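Extracellular solute-binding protein, family 1 (Bifidobacterium longum subsp. infantis, PDB 6FTH) probably binds human milk oligosaccharides outside the cell and delivers them to an ABC transporter for uptake. Local coordinates at residues A[200-205]-A[209-214]; A[479-484]-A[488-493]. One frame throughout, in Å; residues are numbered along the deposited sequence.

Contact 1 of 2, residues A[200-205]-A[209-214]; sequences NIRKLD and TYYSPM
Arg202, its chain extended from CG to NE (chi2 -176°), reaches over to Tyr211 and lays one face of its guanidinium on the edge of the phenol ring: Tyr211 CD2 stands 3.5 Å from Arg202 CZ, the planes 67° apart. Its NH1 gives a weak, bent hydrogen bond to Tyr210 O (3.0 Å, 124° at the hydrogen). Were the arginine an alanine, the Tyr211 edge would probably lose this neighbour and Tyr210 O one of two donors, the Thr209 hydroxyl remaining. Further along the pair, Pro213 packs against Ile201, CB to CB at 3.9 Å, and turns its CG to Leu204 CD2. Two waters bridge the segments: one accepts from Arg202 N and donates to Tyr211 O, backbone to backbone, the other donates to Lys203 O and the Thr209 hydroxyl. Thr209 OG1 gives its proton to Tyr210 O at 2.8 Å, from above the carbonyl plane. A type II turn, Thr209 to Ser212, presents these groups, and an ST turn at Ser212 follows. The pair lies in the loop after strand 197-199: Phe276 of helix 276-284 makes a cation-pi contact with Arg202, Tyr258 of helix 249-263 bonds Pro213 O, and helix 457-484 packs on Ile201 and Leu204.

Contact 2 of 2, residues A[479-484]-A[488-493]; sequences ATWMSK and DEEWDA
Two consecutive helices, 457-484 and 487-500, meet on the two sides of the short turn that joins them, and an indole from the first reaches across to the second. Trp481 leaves the last turns of its helix and points at the second, where it meets Glu490 with its nitrogen edge and Trp491 with the far end of its six-membered ring. The polar half is one good hydrogen bond, Trp481 NE1 to Glu490 OE1, 2.8 Å long with 158° at the hydrogen. The oxygen lies close to the indole plane, as the N-H requires, but the donor comes in 40° out of the carboxylate plane, and the two flat groups are turned 54° against each other. Glu490 gets there with its chain extended beyond CG, and its CB rests 3.8 Å from Trp481 CZ2. The same OE1 also forms a salt bridge with Lys477, one helical turn before Trp481, so this oxygen takes both an N-H and a positive charge, which would probably help keep the carboxylate ionised.

The apolar half is the meeting of the two tryptophans. The Trp491 indole is turned away from its own backbone nitrogen, which brings CE3 to 3.9 Å from Trp481 CZ3. The side chains cross at about a right angle, and the six-membered rings, centroids 6.0 Å apart, are oblique to each other. Tyr494 adds a third ring, edge-to-face with Trp481 and also meeting Trp491, while Lys252 makes a cation-pi contact with Trp491 and Ile255 touches Trp481, both from helix 249-263. The contact belongs to a pair of successive helices joined by a short turn and packed through an aromatic cluster, with Trp481, Trp491 and Tyr494 between them.

Going from the N terminus, the chain leaves strand 197-199 and reaches contact 1, which closes a short loop with three residues between its segments. It then runs on through helices 249-263 and 276-284 before helix 457-484 brings it to contact 2, where another three residues separate the segments. The two loops follow in series, neither enclosing nor crossing the other, and their centres are 18 Å apart. They nevertheless touch: Ile201 CD1 is 3.6 Å from Met482 CE, and Met214 CE packs 3.8 Å from Met482 SD. Helix 457-484 therefore links the loop beside the sheet of strand 197-199 to helix 487-500 near the C terminus, and helix 249-263 borders both contacts.

Contact 1 of 2, residues A[200-205]-A[209-214]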
loop_
_atom_site.group_PDB
_atom_site.type_symbol
_atom_site.label_atom_id
_atom_site.label_comp_id
_atom_site.label_asym_id
_atom_site.label_seq_id
_atom_site.Cartn_x
_atom_site.Cartn_y
_atom_site.Cartn_z
ATOM N N ASN A 200 -6.461 8.475 -17.847
ATOM C CA ASN A 200 -5.017 8.380 -17.741
ATOM C C ASN A 200 -4.643 7.204 -16.852
ATOM O O ASN A 200 -5.221 7.025 -15.773
ATOM C CB ASN A 200 -4.406 9.665 -17.204
ATOM C CG ASN A 200 -3.048 9.940 -17.809
ATOM O OD1 ASN A 200 -2.504 9.120 -18.543
ATOM N ND2 ASN A 200 -2.475 11.070 -17.467
ATOM N N ILE A 201 -3.688 6.399 -17.319
ATOM C CA ILE A 201 -3.217 5.238 -16.584
ATOM C C ILE A 201 -1.698 5.300 -16.485
ATOM O O ILE A 201 -1.019 5.866 -17.350
ATOM C CB ILE A 201 -3.681 3.906 -17.236
ATOM C CG1 ILE A 201 -3.281 3.833 -18.716
ATOM C CG2 ILE A 201 -5.189 3.723 -17.082
ATOM C CD1 ILE A 201 -3.405 2.427 -19.329
ATOM N N ARG A 202 -1.175 4.712 -15.418
ATOM C CA ARG A 202 0.253 4.578 -15.177
ATOM C C ARG A 202 0.866 3.519 -16.075
ATOM O O ARG A 202 0.215 2.543 -16.456
ATOM C CB ARG A 202 0.493 4.098 -13.746
ATOM C CG ARG A 202 0.323 5.173 -12.682
ATOM C CD ARG A 202 0.678 4.638 -11.288
ATOM N NE ARG A 202 1.141 5.722 -10.411
ATOM C CZ ARG A 202 1.739 5.551 -9.236
ATOM N NH1 ARG A 202 1.943 4.331 -8.748
ATOM N NH2 ARG A 202 2.142 6.612 -8.546
ATOM N N LYS A 203 2.155 3.695 -16.368
ATOM C CA LYS A 203 2.897 2.666 -17.062
ATOM C C LYS A 203 3.040 1.450 -16.152
ATOM O O LYS A 203 2.773 1.513 -14.956
ATOM C CB LYS A 203 4.286 3.188 -17.465
ATOM C CG LYS A 203 5.250 3.414 -16.301
ATOM C CD LYS A 203 6.648 3.854 -16.801
ATOM C CE LYS A 203 7.414 2.749 -17.487
ATOM N NZ LYS A 203 7.805 1.662 -16.530
ATOM N N LEU A 204 3.510 0.353 -16.725
ATOM C CA LEU A 204 3.705 -0.868 -15.969
ATOM C C LEU A 204 5.076 -0.892 -15.290
ATOM O O LEU A 204 5.962 -0.079 -15.572
ATOM C CB LEU A 204 3.511 -2.084 -16.875
ATOM C CG LEU A 204 2.218 -2.140 -17.669
ATOM C CD1 LEU A 204 2.149 -3.403 -18.476
ATOM C CD2 LEU A 204 0.987 -2.033 -16.768
ATOM N N ASP A 205 5.226 -1.836 -14.360
ATOM C CA ASP A 205 6.453 -2.082 -13.607
ATOM C C ASP A 205 6.606 -3.598 -13.554
ATOM O O ASP A 205 5.896 -4.328 -14.253
ATOM C CB ASP A 205 6.393 -1.403 -12.230
ATOM C CG ASP A 205 7.778 -1.059 -11.653
ATOM O OD1 ASP A 205 8.725 -1.850 -11.809
ATOM O OD2 ASP A 205 7.902 0.009 -11.011
ATOM N N THR A 209 1.439 -2.154 -9.578
ATOM C CA THR A 209 1.756 -1.085 -8.640
ATOM C C THR A 209 0.492 -0.521 -8.004
ATOM O O THR A 209 -0.632 -0.815 -8.416
ATOM C CB THR A 209 2.496 0.049 -9.364
ATOM O OG1 THR A 209 1.591 0.723 -10.241
ATOM C CG2 THR A 209 3.686 -0.501 -10.195
ATOM N N TYR A 210 0.683 0.341 -7.009
ATOM C CA TYR A 210 -0.410 1.202 -6.599
ATOM C C TYR A 210 -0.989 1.881 -7.833
ATOM O O TYR A 210 -0.263 2.274 -8.753
ATOM C CB TYR A 210 0.088 2.276 -5.639
ATOM C CG TYR A 210 0.092 1.875 -4.189
ATOM C CD1 TYR A 210 0.834 0.780 -3.747
ATOM C CD2 TYR A 210 -0.652 2.594 -3.255
ATOM C CE1 TYR A 210 0.840 0.423 -2.408
ATOM C CE2 TYR A 210 -0.662 2.239 -1.910
ATOM C CZ TYR A 210 0.088 1.148 -1.498
ATOM O OH TYR A 210 0.080 0.798 -0.164
ATOM N N TYR A 211 -2.302 1.988 -7.874
ATOM C CA TYR A 211 -3.012 2.714 -8.923
ATOM C C TYR A 211 -2.799 2.089 -10.298
ATOM O O TYR A 211 -2.959 2.740 -11.326
ATOM C CB TYR A 211 -2.680 4.219 -8.916
ATOM C CG TYR A 211 -2.376 4.765 -7.516
ATOM C CD1 TYR A 211 -3.212 4.507 -6.440
ATOM C CD2 TYR A 211 -1.200 5.488 -7.264
ATOM C CE1 TYR A 211 -2.897 4.942 -5.165
ATOM C CE2 TYR A 211 -0.892 5.936 -6.000
ATOM C CZ TYR A 211 -1.736 5.658 -4.950
ATOM O OH TYR A 211 -1.447 6.074 -3.673
ATOM N N SER A 212 -2.509 0.792 -10.319
ATOM C CA SER A 212 -2.278 0.084 -11.563
ATOM C C SER A 212 -3.516 0.138 -12.460
ATOM O O SER A 212 -4.640 -0.003 -11.964
ATOM C CB SER A 212 -2.011 -1.384 -11.244
ATOM O OG SER A 212 -1.912 -2.145 -12.433
ATOM N N PRO A 213 -3.346 0.254 -13.787
ATOM C CA PRO A 213 -4.490 0.069 -14.693
ATOM C C PRO A 213 -5.175 -1.269 -14.474
ATOM O O PRO A 213 -6.362 -1.413 -14.793
ATOM C CB PRO A 213 -3.874 0.148 -16.105
ATOM C CG PRO A 213 -2.370 -0.056 -15.907
ATOM C CD PRO A 213 -2.084 0.482 -14.511
ATOM N N MET A 214 -4.453 -2.251 -13.929
ATOM C CA MET A 214 -5.082 -3.562 -13.735
ATOM C C MET A 214 -6.050 -3.581 -12.577
ATOM O O MET A 214 -6.623 -4.628 -12.267
ATOM C CB MET A 214 -4.033 -4.665 -13.604
ATOM C CG MET A 214 -3.204 -4.840 -14.854
ATOM S SD MET A 214 -4.268 -4.960 -16.290
ATOM C CE MET A 214 -3.112 -4.846 -17.663
HETATM O O HOH W 1 -3.283 3.872 -13.669
HETATM O O HOH W 2 1.113 0.623 -12.916
#

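Contact 2 of 2, residues A[479-484]-A[488-493]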
loop_
_atom_site.group_PDB
_atom_site.type_symbol
_atom_site.label_atom_id
_atom_site.label_comp_id
_atom_site.label_asym_id
_atom_site.label_seq_id
_atom_site.Cartn_x
_atom_site.Cartn_y
_atom_site.Cartn_z
ATOM N N ALA A 479 2.120 -4.562 -22.050
ATOM C CA ALA A 479 2.214 -3.202 -22.576
ATOM C C ALA A 479 2.060 -3.201 -24.091
ATOM O O ALA A 479 1.353 -2.355 -24.655
ATOM C CB ALA A 479 3.542 -2.569 -22.169
ATOM N N THR A 480 2.703 -4.153 -24.768
ATOM C CA THR A 480 2.611 -4.215 -26.229
ATOM C C THR A 480 1.179 -4.470 -26.679
ATOM O O THR A 480 0.667 -3.805 -27.586
ATOM C CB THR A 480 3.558 -5.303 -26.752
ATOM O OG1 THR A 480 4.904 -4.930 -26.424
ATOM C CG2 THR A 480 3.401 -5.479 -28.261
ATOM N N TRP A 481 0.496 -5.423 -26.035
ATOM C CA TRP A 481 -0.861 -5.749 -26.432
ATOM C C TRP A 481 -1.824 -4.600 -26.149
ATOM O O TRP A 481 -2.784 -4.393 -26.902
ATOM C CB TRP A 481 -1.336 -6.979 -25.670
ATOM C CG TRP A 481 -0.697 -8.260 -26.078
ATOM C CD1 TRP A 481 -0.149 -8.569 -27.293
ATOM C CD2 TRP A 481 -0.547 -9.423 -25.257
ATOM N NE1 TRP A 481 0.322 -9.868 -27.276
ATOM C CE2 TRP A 481 0.086 -10.410 -26.036
ATOM C CE3 TRP A 481 -0.904 -9.729 -23.937
ATOM C CZ2 TRP A 481 0.379 -11.681 -25.541
ATOM C CZ3 TRP A 481 -0.610 -11.008 -23.437
ATOM C CH2 TRP A 481 0.028 -11.961 -24.240
ATOM N N MET A 482 -1.607 -3.864 -25.059
ATOM C CA MET A 482 -2.460 -2.717 -24.774
ATOM C C MET A 482 -2.276 -1.623 -25.824
ATOM O O MET A 482 -3.257 -1.023 -26.292
ATOM C CB MET A 482 -2.140 -2.187 -23.373
ATOM C CG MET A 482 -2.729 -3.052 -22.231
ATOM S SD MET A 482 -2.133 -2.584 -20.603
ATOM C CE MET A 482 -2.876 -0.933 -20.434
ATOM N N SER A 483 -1.029 -1.368 -26.215
ATOM C CA SER A 483 -0.736 -0.277 -27.142
ATOM C C SER A 483 -1.008 -0.670 -28.585
ATOM O O SER A 483 -1.592 0.115 -29.345
ATOM C CB SER A 483 0.715 0.144 -26.994
ATOM O OG SER A 483 0.932 0.783 -25.748
ATOM N N LYS A 484 -0.586 -1.871 -28.991
ATOM C CA LYS A 484 -0.543 -2.213 -30.406
ATOM C C LYS A 484 -1.465 -3.354 -30.816
ATOM O O LYS A 484 -1.556 -3.650 -32.014
ATOM C CB LYS A 484 0.898 -2.546 -30.821
ATOM C CG LYS A 484 1.890 -1.424 -30.587
ATOM C CD LYS A 484 3.323 -1.945 -30.648
ATOM C CE LYS A 484 4.348 -0.847 -30.400
ATOM N NZ LYS A 484 4.328 0.202 -31.463
ATOM N N ASP A 488 -4.932 -11.838 -29.177
ATOM C CA ASP A 488 -5.672 -13.061 -29.459
ATOM C C ASP A 488 -4.766 -14.121 -30.081
ATOM O O ASP A 488 -4.838 -15.299 -29.714
ATOM C CB ASP A 488 -6.866 -12.778 -30.367
ATOM C CG ASP A 488 -8.069 -12.179 -29.618
ATOM O OD1 ASP A 488 -8.230 -12.404 -28.400
ATOM O OD2 ASP A 488 -8.877 -11.497 -30.278
ATOM N N GLU A 489 -3.890 -13.726 -30.997
ATOM C CA GLU A 489 -3.047 -14.704 -31.673
ATOM C C GLU A 489 -1.774 -15.048 -30.900
ATOM O O GLU A 489 -1.118 -16.038 -31.227
ATOM C CB GLU A 489 -2.697 -14.207 -33.082
ATOM C CG GLU A 489 -1.916 -12.906 -33.112
ATOM C CD GLU A 489 -2.787 -11.666 -33.353
ATOM O OE1 GLU A 489 -3.970 -11.640 -32.932
ATOM O OE2 GLU A 489 -2.268 -10.711 -33.972
ATOM N N GLU A 490 -1.395 -14.254 -29.894
ATOM C CA GLU A 490 -0.200 -14.519 -29.101
ATOM C C GLU A 490 -0.505 -15.080 -27.714
ATOM O O GLU A 490 0.426 -15.439 -26.985
ATOM C CB GLU A 490 0.637 -13.235 -28.966
ATOM C CG GLU A 490 1.089 -12.716 -30.321
ATOM C CD GLU A 490 1.934 -11.479 -30.255
ATOM O OE1 GLU A 490 2.145 -10.908 -29.162
ATOM O OE2 GLU A 490 2.410 -11.060 -31.327
ATOM N N TRP A 491 -1.774 -15.162 -27.341
ATOM C CA TRP A 491 -2.138 -15.498 -25.964
ATOM C C TRP A 491 -1.724 -16.919 -25.584
ATOM O O TRP A 491 -1.157 -17.141 -24.511
ATOM C CB TRP A 491 -3.642 -15.320 -25.807
ATOM C CG TRP A 491 -4.187 -15.632 -24.457
ATOM C CD1 TRP A 491 -4.922 -16.710 -24.126
ATOM C CD2 TRP A 491 -4.066 -14.842 -23.257
ATOM N NE1 TRP A 491 -5.259 -16.668 -22.803
ATOM C CE2 TRP A 491 -4.747 -15.524 -22.246
ATOM C CE3 TRP A 491 -3.448 -13.626 -22.954
ATOM C CZ2 TRP A 491 -4.844 -15.026 -20.940
ATOM C CZ3 TRP A 491 -3.532 -13.143 -21.671
ATOM C CH2 TRP A 491 -4.215 -13.847 -20.674
ATOM N N ASP A 492 -2.011 -17.902 -26.440
ATOM C CA ASP A 492 -1.673 -19.282 -26.093
ATOM C C ASP A 492 -0.170 -19.451 -25.876
ATOM O O ASP A 492 0.263 -20.078 -24.901
ATOM C CB ASP A 492 -2.189 -20.220 -27.184
ATOM C CG ASP A 492 -1.835 -21.678 -26.918
ATOM O OD1 ASP A 492 -2.420 -22.275 -25.990
ATOM O OD2 ASP A 492 -0.972 -22.230 -27.636
ATOM N N ALA A 493 0.653 -18.877 -26.752
ATOM C CA ALA A 493 2.091 -19.021 -26.569
ATOM C C ALA A 493 2.545 -18.339 -25.285
ATOM O O ALA A 493 3.425 -18.839 -24.582
ATOM C CB ALA A 493 2.826 -18.440 -27.775
#